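Local coordinates for protein CRISPR system Cmr subunit Cmr1-1 (Pyrococcus furiosus, PDB 4W8Z) that binds RNA as a capping subunit, together with Cmr6, of the type III-B Cmr ribonucleoprotein complex in CRISPR antiviral defence, at residues Ser81-Ser86 and Arg126-Leu131; Glu11-Ser16 and Lys167-Ser172; Asp227-Gly232 and Leu333-Val338; Pro283-Val288 and Arg298-Phe303. All coordinates share one frame; numbering follows the deposited sequence.

Contact 1: residues Ser81-Ser86 and Arg126-Leu131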
loop_
_atom_site.group_PDB
_atom_site.type_symbol
_atom_site.label_atom_id
_atom_site.label_comp_id
_atom_site.label_asym_id
_atom_site.label_seq_id
_atom_site.Cartn_x
_atom_site.Cartn_y
_atom_site.Cartn_z
ATOM N N SER A 81 -6.875 -17.675 6.895
ATOM C CA SER A 81 -6.634 -18.666 5.855
ATOM C C SER A 81 -6.732 -18.049 4.467
ATOM O O SER A 81 -7.752 -17.459 4.110
ATOM C CB SER A 81 -7.621 -19.823 5.991
ATOM O OG SER A 81 -7.575 -20.361 7.300
ATOM N N VAL A 82 -5.665 -18.181 3.688
ATOM C CA VAL A 82 -5.624 -17.611 2.348
ATOM C C VAL A 82 -5.349 -18.692 1.310
ATOM O O VAL A 82 -4.278 -19.298 1.304
ATOM C CB VAL A 82 -4.542 -16.516 2.222
ATOM C CG1 VAL A 82 -4.691 -15.785 0.905
ATOM C CG2 VAL A 82 -4.613 -15.537 3.387
ATOM N N THR A 83 -6.314 -18.941 0.434
ATOM C CA THR A 83 -6.105 -19.883 -0.657
ATOM C C THR A 83 -6.357 -19.202 -1.997
ATOM O O THR A 83 -7.425 -18.629 -2.215
ATOM C CB THR A 83 -7.014 -21.130 -0.531
ATOM O OG1 THR A 83 -8.376 -20.719 -0.387
ATOM C CG2 THR A 83 -6.612 -21.973 0.673
ATOM N N PRO A 84 -5.357 -19.244 -2.891
ATOM C CA PRO A 84 -5.534 -18.737 -4.254
ATOM C C PRO A 84 -6.501 -19.618 -5.045
ATOM O O PRO A 84 -6.496 -20.838 -4.885
ATOM C CB PRO A 84 -4.122 -18.794 -4.838
ATOM C CG PRO A 84 -3.427 -19.848 -4.042
ATOM C CD PRO A 84 -3.990 -19.742 -2.657
ATOM N N LEU A 85 -7.330 -18.995 -5.876
ATOM C CA LEU A 85 -8.322 -19.721 -6.656
ATOM C C LEU A 85 -7.926 -19.744 -8.125
ATOM O O LEU A 85 -8.540 -20.434 -8.940
ATOM C CB LEU A 85 -9.701 -19.086 -6.481
ATOM C CG LEU A 85 -10.115 -18.915 -5.018
ATOM C CD1 LEU A 85 -11.489 -18.245 -4.885
ATOM C CD2 LEU A 85 -10.082 -20.254 -4.288
ATOM N N SER A 86 -6.888 -18.986 -8.453
ATOM C CA SER A 86 -6.383 -18.933 -9.814
ATOM C C SER A 86 -5.030 -19.610 -9.910
ATOM O O SER A 86 -4.335 -19.785 -8.908
ATOM C CB SER A 86 -6.278 -17.486 -10.296
ATOM O OG SER A 86 -7.550 -16.862 -10.315
ATOM N N ARG A 126 -7.955 -14.485 -8.454
ATOM C CA ARG A 126 -8.789 -14.417 -7.259
ATOM C C ARG A 126 -8.206 -15.191 -6.087
ATOM O O ARG A 126 -7.514 -16.190 -6.271
ATOM C CB ARG A 126 -10.198 -14.916 -7.568
ATOM C CG ARG A 126 -10.981 -13.977 -8.460
ATOM C CD ARG A 126 -12.435 -14.363 -8.535
ATOM N NE ARG A 126 -13.160 -13.461 -9.422
ATOM C CZ ARG A 126 -14.467 -13.524 -9.651
ATOM N NH1 ARG A 126 -15.205 -14.453 -9.057
ATOM N NH2 ARG A 126 -15.035 -12.655 -10.476
ATOM N N PHE A 127 -8.489 -14.705 -4.881
ATOM C CA PHE A 127 -7.990 -15.302 -3.645
ATOM C C PHE A 127 -9.111 -15.360 -2.618
ATOM O O PHE A 127 -9.891 -14.416 -2.491
ATOM C CB PHE A 127 -6.806 -14.502 -3.083
ATOM C CG PHE A 127 -5.658 -14.351 -4.047
ATOM C CD1 PHE A 127 -5.686 -13.375 -5.032
ATOM C CD2 PHE A 127 -4.550 -15.183 -3.970
ATOM C CE1 PHE A 127 -4.641 -13.237 -5.927
ATOM C CE2 PHE A 127 -3.495 -15.045 -4.858
ATOM C CZ PHE A 127 -3.544 -14.070 -5.837
ATOM N N ARG A 128 -9.199 -16.470 -1.895
ATOM C CA ARG A 128 -10.144 -16.575 -0.791
ATOM C C ARG A 128 -9.457 -16.239 0.521
ATOM O O ARG A 128 -8.398 -16.782 0.832
ATOM C CB ARG A 128 -10.749 -17.973 -0.717
ATOM C CG ARG A 128 -11.535 -18.219 0.557
ATOM C CD ARG A 128 -12.788 -19.024 0.276
ATOM N NE ARG A 128 -13.429 -18.586 -0.961
ATOM C CZ ARG A 128 -14.631 -18.983 -1.363
ATOM N NH1 ARG A 128 -15.337 -19.821 -0.617
ATOM N NH2 ARG A 128 -15.127 -18.535 -2.507
ATOM N N VAL A 129 -10.054 -15.335 1.288
ATOM C CA VAL A 129 -9.529 -14.991 2.600
ATOM C C VAL A 129 -10.584 -15.252 3.666
ATOM O O VAL A 129 -11.688 -14.712 3.602
ATOM C CB VAL A 129 -9.079 -13.519 2.671
ATOM C CG1 VAL A 129 -8.593 -13.189 4.068
ATOM C CG2 VAL A 129 -7.988 -13.244 1.646
ATOM N N VAL A 130 -10.245 -16.092 4.639
ATOM C CA VAL A 130 -11.180 -16.453 5.696
ATOM C C VAL A 130 -10.589 -16.126 7.059
ATOM O O VAL A 130 -9.441 -16.474 7.344
ATOM C CB VAL A 130 -11.547 -17.952 5.643
ATOM C CG1 VAL A 130 -12.437 -18.327 6.817
ATOM C CG2 VAL A 130 -12.225 -18.292 4.322
ATOM N N LEU A 131 -11.375 -15.451 7.894
ATOM C CA LEU A 131 -10.926 -15.041 9.221
ATOM C C LEU A 131 -11.790 -15.679 10.297
ATOM O O LEU A 131 -13.017 -15.627 10.223
ATOM C CB LEU A 131 -10.965 -13.518 9.359
ATOM C CG LEU A 131 -10.384 -12.703 8.201
ATOM C CD1 LEU A 131 -10.620 -11.210 8.411
ATOM C CD2 LEU A 131 -8.902 -13.000 8.038
#
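Ser81 and Val130 exchange two backbone hydrogen bonds, as do Thr83 and Arg128, and with Val82 opposite Val129 and Pro84 opposite Phe127 this fixes an antiparallel register along 81-84. The Ser81 N to Val130 O bond measures 2.9 Å with an N-H...O angle of 171°. Beyond the last bridge the pairing runs on for one bond, from Leu85 N to Arg126 O (2.8 Å). A side chain then takes over: Ser86 OG accepts a hydrogen bond from Arg126 N at 3.0 Å, its chi1 of -62° setting OG beside its own backbone nitrogen. The two strands run at 163° to each other and form one margin of the four-stranded antiparallel sheet of the RAMP domain, where 79-84 is an outermost strand and 126-133 continues to strand 8-16. Apolar contact is concentrated on the sheet face that carries Val82, Pro84, Phe127 and Val129. Pro84 CB lies 3.7 Å from CD2 of the Phe127 ring, which also meets Tyr121 edge-to-face, whereas Val82 CG1 and Val129 CG2 are farther apart at 4.2 Å, next to Ile38 of helix 38-54. Across the other face Thr83 and Arg128 lie side by side, OG1 of Thr83 being 3.6 Å from CB of Arg128. The charged ends of both arginines look to strand 8-16, Arg128 pairing with Glu13 and Arg126 with Glu15.

Contact 2: residues Glu11-Ser16 and Lys167-Ser172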
loop_
_atom_site.group_PDB
_atom_site.type_symbol
_atom_site.label_atom_id
_atom_site.label_comp_id
_atom_site.label_asym_id
_atom_site.label_seq_id
_atom_site.Cartn_x
_atom_site.Cartn_y
_atom_site.Cartn_z
ATOM N N GLU A 11 -15.702 -14.129 5.725
ATOM C CA GLU A 11 -15.191 -14.708 4.489
ATOM C C GLU A 11 -15.139 -13.684 3.358
ATOM O O GLU A 11 -16.057 -12.881 3.193
ATOM C CB GLU A 11 -16.046 -15.904 4.078
ATOM C CG GLU A 11 -16.404 -16.842 5.223
ATOM C CD GLU A 11 -17.073 -18.118 4.747
ATOM O OE1 GLU A 11 -16.438 -18.868 3.975
ATOM O OE2 GLU A 11 -18.231 -18.369 5.142
ATOM N N PHE A 12 -14.060 -13.719 2.582
ATOM C CA PHE A 12 -13.866 -12.772 1.488
ATOM C C PHE A 12 -13.293 -13.428 0.239
ATOM O O PHE A 12 -12.480 -14.347 0.325
ATOM C CB PHE A 12 -12.925 -11.639 1.912
ATOM C CG PHE A 12 -13.425 -10.826 3.066
ATOM C CD1 PHE A 12 -14.163 -9.677 2.849
ATOM C CD2 PHE A 12 -13.145 -11.204 4.369
ATOM C CE1 PHE A 12 -14.622 -8.925 3.908
ATOM C CE2 PHE A 12 -13.603 -10.456 5.433
ATOM C CZ PHE A 12 -14.341 -9.315 5.203
ATOM N N GLU A 13 -13.718 -12.944 -0.922
ATOM C CA GLU A 13 -13.004 -13.217 -2.161
ATOM C C GLU A 13 -12.449 -11.908 -2.699
ATOM O O GLU A 13 -13.208 -10.987 -3.004
ATOM C CB GLU A 13 -13.907 -13.876 -3.203
ATOM C CG GLU A 13 -13.789 -15.386 -3.270
ATOM C CD GLU A 13 -14.274 -15.948 -4.595
ATOM O OE1 GLU A 13 -14.979 -16.983 -4.589
ATOM O OE2 GLU A 13 -13.940 -15.354 -5.646
ATOM N N ILE A 14 -11.128 -11.810 -2.794
ATOM C CA ILE A 14 -10.522 -10.620 -3.377
ATOM C C ILE A 14 -9.953 -10.941 -4.753
ATOM O O ILE A 14 -9.622 -12.086 -5.052
ATOM C CB ILE A 14 -9.421 -10.025 -2.473
ATOM C CG1 ILE A 14 -8.129 -10.837 -2.571
ATOM C CG2 ILE A 14 -9.908 -9.933 -1.036
ATOM C CD1 ILE A 14 -6.977 -10.257 -1.768
ATOM N N GLU A 15 -9.875 -9.925 -5.602
ATOM C CA GLU A 15 -9.404 -10.098 -6.964
ATOM C C GLU A 15 -8.330 -9.061 -7.278
ATOM O O GLU A 15 -8.419 -7.911 -6.841
ATOM C CB GLU A 15 -10.573 -9.986 -7.946
ATOM C CG GLU A 15 -10.178 -10.037 -9.410
ATOM C CD GLU A 15 -11.368 -9.888 -10.345
ATOM O OE1 GLU A 15 -12.366 -10.620 -10.168
ATOM O OE2 GLU A 15 -11.306 -9.031 -11.254
ATOM N N SER A 16 -7.311 -9.473 -8.026
ATOM C CA SER A 16 -6.257 -8.561 -8.447
ATOM C C SER A 16 -6.755 -7.592 -9.519
ATOM O O SER A 16 -7.328 -8.002 -10.530
ATOM C CB SER A 16 -5.047 -9.340 -8.968
ATOM O OG SER A 16 -4.513 -10.181 -7.961
ATOM N N LYS A 167 -9.365 -5.759 -5.090
ATOM C CA LYS A 167 -10.746 -5.370 -4.824
ATOM C C LYS A 167 -11.501 -6.570 -4.270
ATOM O O LYS A 167 -11.099 -7.713 -4.483
ATOM C CB LYS A 167 -11.426 -4.837 -6.087
ATOM C CG LYS A 167 -11.905 -5.907 -7.055
ATOM C CD LYS A 167 -12.322 -5.276 -8.367
ATOM C CE LYS A 167 -13.487 -6.009 -8.989
ATOM N NZ LYS A 167 -14.091 -5.209 -10.097
ATOM N N ILE A 168 -12.581 -6.307 -3.543
ATOM C CA ILE A 168 -13.430 -7.374 -3.023
ATOM C C ILE A 168 -14.555 -7.666 -4.006
ATOM O O ILE A 168 -15.374 -6.793 -4.285
ATOM C CB ILE A 168 -14.028 -7.004 -1.653
ATOM C CG1 ILE A 168 -12.914 -6.829 -0.618
ATOM C CG2 ILE A 168 -15.018 -8.059 -1.200
ATOM C CD1 ILE A 168 -13.403 -6.332 0.723
ATOM N N VAL A 169 -14.595 -8.881 -4.543
ATOM C CA VAL A 169 -15.644 -9.231 -5.494
ATOM C C VAL A 169 -16.894 -9.743 -4.781
ATOM O O VAL A 169 -18.010 -9.392 -5.152
ATOM C CB VAL A 169 -15.168 -10.281 -6.527
ATOM C CG1 VAL A 169 -14.355 -9.611 -7.620
ATOM C CG2 VAL A 169 -14.365 -11.380 -5.860
ATOM N N ARG A 170 -16.711 -10.567 -3.755
ATOM C CA ARG A 170 -17.841 -10.990 -2.939
ATOM C C ARG A 170 -17.388 -11.381 -1.544
ATOM O O ARG A 170 -16.237 -11.774 -1.336
ATOM C CB ARG A 170 -18.588 -12.152 -3.591
ATOM C CG ARG A 170 -17.862 -13.482 -3.538
ATOM C CD ARG A 170 -18.688 -14.563 -4.213
ATOM N NE ARG A 170 -18.965 -14.219 -5.603
ATOM C CZ ARG A 170 -18.184 -14.566 -6.619
ATOM N NH1 ARG A 170 -17.087 -15.277 -6.395
ATOM N NH2 ARG A 170 -18.502 -14.208 -7.855
ATOM N N ALA A 171 -18.304 -11.268 -0.591
ATOM C CA ALA A 171 -17.987 -11.510 0.805
ATOM C C ALA A 171 -19.229 -11.852 1.614
ATOM O O ALA A 171 -20.357 -11.636 1.169
ATOM C CB ALA A 171 -17.295 -10.297 1.401
ATOM N N SER A 172 -18.999 -12.405 2.799
ATOM C CA SER A 172 -20.034 -12.555 3.813
ATOM C C SER A 172 -19.461 -12.032 5.118
ATOM O O SER A 172 -18.732 -12.738 5.816
ATOM C CB SER A 172 -20.480 -14.008 3.956
ATOM O OG SER A 172 -21.402 -14.151 5.026
#
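Glu13 pairs with Arg170, and Phe12 with Ala171, where strands 8-16 and 166-172 run antiparallel along one margin of the RAMP-domain sheet. The register slips by one residue between Glu13 and Ile14, a beta bulge that lets Glu13 N bind Arg170 O while Glu13 O receives Val169 N. Val169 has helix-like backbone angles (phi -87°, psi -42°) within this bulge. Glu13 CB meets Val169 CG2 at 3.7 Å and, equally near, the carbonyl oxygen of Arg170, with Arg170 CG at 4.0 Å. The chain then extends beyond CG alongside Arg170, and CD comes within 3.4 Å of Arg170 NH1. At the tip OE2 forms a salt bridge to the same NH1, at 3.2 Å, with the carboxylate and guanidinium planes 87° apart. OE1 has its stronger partner in Arg128 of strand 126-133, so the carboxylate links three neighbouring strands. Phe12, Ile14, Ile168 and Ala171 occupy the other face, where Phe12 and Ile168 pack on helix 136-152. There Phe12 CD1 touches two apolar groups of strand 166-172, 4.0 Å from Ile168 CD1 and 3.5 Å from Ala171 CB.

Contact 3: residues Asp227-Gly232 and Leu333-Val338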
loop_
_atom_site.group_PDB
_atom_site.type_symbol
_atom_site.label_atom_id
_atom_site.label_comp_id
_atom_site.label_asym_id
_atom_site.label_seq_id
_atom_site.Cartn_x
_atom_site.Cartn_y
_atom_site.Cartn_z
ATOM N N ASP A 227 -2.070 11.260 3.890
ATOM C CA ASP A 227 -2.863 11.878 2.836
ATOM C C ASP A 227 -3.216 10.851 1.783
ATOM O O ASP A 227 -2.344 10.137 1.294
ATOM C CB ASP A 227 -2.118 13.042 2.188
ATOM C CG ASP A 227 -2.255 14.333 2.971
ATOM O OD1 ASP A 227 -2.968 14.338 4.000
ATOM O OD2 ASP A 227 -1.657 15.345 2.544
ATOM N N VAL A 228 -4.494 10.773 1.437
ATOM C CA VAL A 228 -4.941 9.861 0.398
ATOM C C VAL A 228 -5.570 10.664 -0.728
ATOM O O VAL A 228 -6.443 11.496 -0.491
ATOM C CB VAL A 228 -5.949 8.821 0.934
ATOM C CG1 VAL A 228 -6.345 7.856 -0.166
ATOM C CG2 VAL A 228 -5.358 8.058 2.106
ATOM N N GLU A 229 -5.105 10.419 -1.949
ATOM C CA GLU A 229 -5.580 11.135 -3.128
ATOM C C GLU A 229 -5.894 10.172 -4.261
ATOM O O GLU A 229 -5.328 9.081 -4.336
ATOM C CB GLU A 229 -4.538 12.148 -3.597
ATOM C CG GLU A 229 -4.204 13.219 -2.585
ATOM C CD GLU A 229 -2.908 13.940 -2.907
ATOM O OE1 GLU A 229 -2.740 15.088 -2.446
ATOM O OE2 GLU A 229 -2.054 13.357 -3.609
ATOM N N VAL A 230 -6.796 10.578 -5.147
ATOM C CA VAL A 230 -7.106 9.795 -6.337
ATOM C C VAL A 230 -7.125 10.681 -7.583
ATOM O O VAL A 230 -7.247 11.904 -7.491
ATOM C CB VAL A 230 -8.470 9.077 -6.225
ATOM C CG1 VAL A 230 -8.514 8.164 -5.008
ATOM C CG2 VAL A 230 -9.601 10.095 -6.182
ATOM N N PHE A 231 -6.995 10.058 -8.748
ATOM C CA PHE A 231 -7.173 10.766 -10.010
ATOM C C PHE A 231 -7.832 9.842 -11.025
ATOM O O PHE A 231 -7.656 8.625 -10.974
ATOM C CB PHE A 231 -5.836 11.308 -10.543
ATOM C CG PHE A 231 -4.866 10.245 -11.006
ATOM C CD1 PHE A 231 -4.963 9.692 -12.275
ATOM C CD2 PHE A 231 -3.827 9.836 -10.188
ATOM C CE1 PHE A 231 -4.069 8.728 -12.705
ATOM C CE2 PHE A 231 -2.924 8.873 -10.615
ATOM C CZ PHE A 231 -3.049 8.318 -11.875
ATOM N N GLY A 232 -8.590 10.427 -11.942
ATOM C CA GLY A 232 -9.285 9.656 -12.952
ATOM C C GLY A 232 -10.746 10.038 -13.074
ATOM O O GLY A 232 -11.142 11.136 -12.688
ATOM N N LEU A 333 -2.867 16.444 -14.372
ATOM C CA LEU A 333 -4.296 16.116 -14.360
ATOM C C LEU A 333 -4.932 16.297 -12.972
ATOM O O LEU A 333 -4.236 16.232 -11.960
ATOM C CB LEU A 333 -4.511 14.687 -14.880
ATOM C CG LEU A 333 -3.618 13.546 -14.408
ATOM C CD1 LEU A 333 -4.141 13.000 -13.109
ATOM C CD2 LEU A 333 -3.568 12.463 -15.468
ATOM N N PRO A 334 -6.261 16.536 -12.927
ATOM C CA PRO A 334 -6.963 16.845 -11.670
ATOM C C PRO A 334 -6.909 15.742 -10.612
ATOM O O PRO A 334 -7.251 14.591 -10.883
ATOM C CB PRO A 334 -8.412 17.069 -12.124
ATOM C CG PRO A 334 -8.518 16.386 -13.441
ATOM C CD PRO A 334 -7.180 16.575 -14.079
ATOM N N VAL A 335 -6.501 16.122 -9.404
ATOM C CA VAL A 335 -6.369 15.201 -8.282
ATOM C C VAL A 335 -7.362 15.547 -7.176
ATOM O O VAL A 335 -7.504 16.712 -6.814
ATOM C CB VAL A 335 -4.938 15.235 -7.713
ATOM C CG1 VAL A 335 -4.835 14.414 -6.436
ATOM C CG2 VAL A 335 -3.945 14.749 -8.756
ATOM N N THR A 336 -8.048 14.543 -6.641
ATOM C CA THR A 336 -9.005 14.772 -5.563
ATOM C C THR A 336 -8.481 14.263 -4.229
ATOM O O THR A 336 -8.072 13.109 -4.120
ATOM C CB THR A 336 -10.349 14.090 -5.849
ATOM O OG1 THR A 336 -10.915 14.635 -7.045
ATOM C CG2 THR A 336 -11.314 14.291 -4.686
ATOM N N LYS A 337 -8.496 15.124 -3.215
ATOM C CA LYS A 337 -8.100 14.722 -1.871
ATOM C C LYS A 337 -9.194 13.881 -1.218
ATOM O O LYS A 337 -10.350 14.302 -1.140
ATOM C CB LYS A 337 -7.784 15.949 -1.016
ATOM C CG LYS A 337 -7.225 15.631 0.367
ATOM C CD LYS A 337 -5.924 16.383 0.631
ATOM C CE LYS A 337 -4.745 15.723 -0.078
ATOM N NZ LYS A 337 -3.474 16.507 0.039
ATOM N N VAL A 338 -8.826 12.688 -0.760
ATOM C CA VAL A 338 -9.772 11.765 -0.139
ATOM C C VAL A 338 -9.691 11.855 1.384
ATOM O O VAL A 338 -10.706 11.787 2.081
ATOM C CB VAL A 338 -9.508 10.308 -0.588
ATOM C CG1 VAL A 338 -10.477 9.350 0.086
ATOM C CG2 VAL A 338 -9.608 10.193 -2.102
#
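Lys337 NZ is gripped by two carboxylates of the facing strand: Glu229 OE1 at 3.0 Å and, more weakly, Asp227 OD2 at 3.3 Å. The first bond meets OE1 on its anti side, 24° out of the carboxylate plane. Bends at chi2 and chi3 fold the lysine back over Glu229, putting its CE 3.6 Å from Glu229 CG. Because OE1 also binds Lys301 of strand 294-302, one oxygen serves two ammonium groups, which would favour the ionised carboxylate. The backbone holds the same strands together through a reciprocal pair of bonds between Val230 and Thr336, and Val338 N reaches Val228 O at 2.7 Å just where the chain turns a corner. Hydrophobic contacts occupy both faces. Beside Glu229, Val335 CG1 rests 3.6 Å from Glu229 CB; further along, Leu333 CD1 approaches Phe231 CD1 obliquely at 3.5 Å. On the Val230 face, Val230 CG1 and Val338 CG2 are 3.7 Å apart, the two side chains crossing at about a right angle, next to Ile188 and Phe191 of helix 188-206. Phe231 also meets Phe244 of helix 237-264 edge-to-face. Strand 226-231 thus has 335-337 on one flank and 294-302 on the other, a central antiparallel strand with a salt-bridge network spanning its neighbours, in the sheet of the C-terminal RAMP-like domain of Cmr1.

Contact 4: residues Pro283-Val288 and Arg298-Phe303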
loop_
_atom_site.group_PDB
_atom_site.type_symbol
_atom_site.label_atom_id
_atom_site.label_comp_id
_atom_site.label_asym_id
_atom_site.label_seq_id
_atom_site.Cartn_x
_atom_site.Cartn_y
_atom_site.Cartn_z
ATOM N N PRO A 283 7.261 8.931 2.710
ATOM C CA PRO A 283 6.950 7.828 1.791
ATOM C C PRO A 283 5.675 8.065 0.981
ATOM O O PRO A 283 4.691 8.597 1.501
ATOM C CB PRO A 283 6.769 6.631 2.728
ATOM C CG PRO A 283 7.572 6.973 3.928
ATOM C CD PRO A 283 7.459 8.456 4.090
ATOM N N LEU A 284 5.702 7.672 -0.287
ATOM C CA LEU A 284 4.518 7.732 -1.135
ATOM C C LEU A 284 4.289 6.377 -1.804
ATOM O O LEU A 284 5.193 5.819 -2.419
ATOM C CB LEU A 284 4.662 8.842 -2.182
ATOM C CG LEU A 284 3.460 9.181 -3.067
ATOM C CD1 LEU A 284 3.550 10.626 -3.530
ATOM C CD2 LEU A 284 3.377 8.256 -4.269
ATOM N N TRP A 285 3.078 5.849 -1.668
ATOM C CA TRP A 285 2.710 4.611 -2.346
ATOM C C TRP A 285 1.687 4.937 -3.408
ATOM O O TRP A 285 0.925 5.887 -3.258
ATOM C CB TRP A 285 2.126 3.582 -1.379
ATOM C CG TRP A 285 2.990 3.215 -0.218
ATOM C CD1 TRP A 285 4.247 3.669 0.056
ATOM C CD2 TRP A 285 2.651 2.311 0.837
ATOM N NE1 TRP A 285 4.709 3.101 1.220
ATOM C CE2 TRP A 285 3.745 2.265 1.718
ATOM C CE3 TRP A 285 1.521 1.543 1.127
ATOM C CZ2 TRP A 285 3.746 1.478 2.865
ATOM C CZ3 TRP A 285 1.524 0.759 2.265
ATOM C CH2 TRP A 285 2.631 0.730 3.119
ATOM N N PHE A 286 1.656 4.161 -4.483
ATOM C CA PHE A 286 0.551 4.300 -5.416
ATOM C C PHE A 286 0.077 2.956 -5.945
ATOM O O PHE A 286 0.783 1.947 -5.860
ATOM C CB PHE A 286 0.913 5.241 -6.575
ATOM C CG PHE A 286 2.107 4.813 -7.383
ATOM C CD1 PHE A 286 1.963 3.965 -8.473
ATOM C CD2 PHE A 286 3.368 5.297 -7.083
ATOM C CE1 PHE A 286 3.061 3.590 -9.228
ATOM C CE2 PHE A 286 4.469 4.927 -7.835
ATOM C CZ PHE A 286 4.317 4.070 -8.908
ATOM N N GLY A 287 -1.142 2.960 -6.471
ATOM C CA GLY A 287 -1.785 1.764 -6.972
ATOM C C GLY A 287 -3.088 2.154 -7.637
ATOM O O GLY A 287 -3.276 3.315 -7.996
ATOM N N VAL A 288 -3.988 1.190 -7.798
ATOM C CA VAL A 288 -5.246 1.445 -8.487
ATOM C C VAL A 288 -6.447 1.087 -7.616
ATOM O O VAL A 288 -6.534 -0.021 -7.087
ATOM C CB VAL A 288 -5.320 0.659 -9.811
ATOM C CG1 VAL A 288 -6.592 1.005 -10.583
ATOM C CG2 VAL A 288 -4.085 0.944 -10.653
ATOM N N ARG A 298 -4.492 5.699 -7.244
ATOM C CA ARG A 298 -4.562 5.960 -5.811
ATOM C C ARG A 298 -3.188 6.279 -5.244
ATOM O O ARG A 298 -2.235 5.538 -5.464
ATOM C CB ARG A 298 -5.163 4.767 -5.071
ATOM C CG ARG A 298 -5.273 4.963 -3.570
ATOM C CD ARG A 298 -5.899 3.756 -2.903
ATOM N NE ARG A 298 -5.096 2.553 -3.107
ATOM C CZ ARG A 298 -5.602 1.353 -3.373
ATOM N NH1 ARG A 298 -6.916 1.191 -3.461
ATOM N NH2 ARG A 298 -4.793 0.317 -3.546
ATOM N N ILE A 299 -3.091 7.384 -4.511
ATOM C CA ILE A 299 -1.835 7.790 -3.891
ATOM C C ILE A 299 -2.008 7.945 -2.387
ATOM O O ILE A 299 -2.961 8.574 -1.931
ATOM C CB ILE A 299 -1.324 9.118 -4.477
ATOM C CG1 ILE A 299 -1.056 8.968 -5.971
ATOM C CG2 ILE A 299 -0.064 9.577 -3.765
ATOM C CD1 ILE A 299 -1.733 10.021 -6.800
ATOM N N ILE A 300 -1.100 7.368 -1.608
ATOM C CA ILE A 300 -1.120 7.604 -0.173
ATOM C C ILE A 300 0.252 8.090 0.312
ATOM O O ILE A 300 1.291 7.574 -0.100
ATOM C CB ILE A 300 -1.567 6.337 0.610
ATOM C CG1 ILE A 300 -1.615 6.624 2.116
ATOM C CG2 ILE A 300 -0.664 5.156 0.308
ATOM C CD1 ILE A 300 -2.439 5.631 2.906
ATOM N N LYS A 301 0.239 9.112 1.166
ATOM C CA LYS A 301 1.463 9.696 1.719
ATOM C C LYS A 301 1.488 9.599 3.248
ATOM O O LYS A 301 0.568 10.067 3.911
ATOM C CB LYS A 301 1.594 11.156 1.278
ATOM C CG LYS A 301 2.033 11.322 -0.166
ATOM C CD LYS A 301 1.873 12.751 -0.662
ATOM C CE LYS A 301 0.420 13.063 -0.960
ATOM N NZ LYS A 301 0.253 14.371 -1.659
ATOM N N PHE A 302 2.539 8.993 3.801
ATOM C CA PHE A 302 2.620 8.756 5.247
ATOM C C PHE A 302 3.526 9.743 5.980
ATOM O O PHE A 302 4.728 9.782 5.731
ATOM C CB PHE A 302 3.125 7.340 5.529
ATOM C CG PHE A 302 2.211 6.259 5.049
ATOM C CD1 PHE A 302 1.075 5.928 5.767
ATOM C CD2 PHE A 302 2.495 5.558 3.887
ATOM C CE1 PHE A 302 0.232 4.929 5.332
ATOM C CE2 PHE A 302 1.658 4.554 3.446
ATOM C CZ PHE A 302 0.524 4.237 4.168
ATOM N N PHE A 303 2.967 10.509 6.912
ATOM C CA PHE A 303 3.761 11.481 7.660
ATOM C C PHE A 303 4.011 11.008 9.089
ATOM O O PHE A 303 3.064 10.765 9.831
ATOM C CB PHE A 303 3.070 12.849 7.670
ATOM C CG PHE A 303 2.709 13.363 6.298
ATOM C CD1 PHE A 303 3.698 13.747 5.407
ATOM C CD2 PHE A 303 1.382 13.470 5.904
ATOM C CE1 PHE A 303 3.375 14.219 4.149
ATOM C CE2 PHE A 303 1.053 13.944 4.647
ATOM C CZ PHE A 303 2.052 14.319 3.770
#
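Phe302 presents its edge to the face of Trp285 in a T-shaped pair, a closely packed part of the contact between 283-288 and 298-303. The centroids of the phenyl ring and the six-membered indole ring are 4.7 Å apart and the planes stand at 64°. Phe302 CE2 sits over the centre of the indole, 3.5 Å from Trp285 CE2. On the same sheet face Trp285 CB touches Ile300 CG2 at 3.6 Å. The face of Leu284 and Phe286 is closely filled around Leu284, whose CG lies 3.6 Å from Ile299 CG2 and whose CD1 is 3.8 Å from Lys301 CG. Phe286 contributes less: its CB is 4.3 Å from Ile299 CG1, and its ring leads away to stack with Phe244. Side-chain packing, though not the pairing, is also sparser beside Gly287, which has no side chain. There Gly287 and Arg298 close the register with two backbone bonds, but Arg298 brings its guanidinium only to 3.8 Å from Val288 O, measured from NH1, a contact without a hydrogen bond. Solvent reaches this largely buried contact in part at Pro283 and Trp285. The Pro283 end is the longer-bonded one, Phe302 N donating to Pro283 O at 3.2 Å. The two strands, at 160° to each other, form a beta hairpin. Strand 294-302 pairs on its other side with 226-231, while Ile300 and Phe302 touch Trp45 of helix 38-54 and Ile299 and Val288 lie against helix 237-264.

How the contacts relate
The four contacts fall into two pairs, each built on one antiparallel sheet. Contacts 1 and 2 have centres about 9 Å apart and are joined by neighbouring strands 126-133 and 8-16; contact 1 is nested along the chain within the loop closed by contact 2. Contacts 3 and 4 lie about 11 Å apart, joined by neighbouring strands 226-231 and 294-302, with contact 4 nested inside contact 3. The pairs follow in series, and contact 4, near the chain's centre, approaches contact 2 to about 7 Å between nearest atoms. This geometry is consistent with two RAMP-like domains, also bridged by Lys167 with Glu290 and by helix 38-54 against the hairpin.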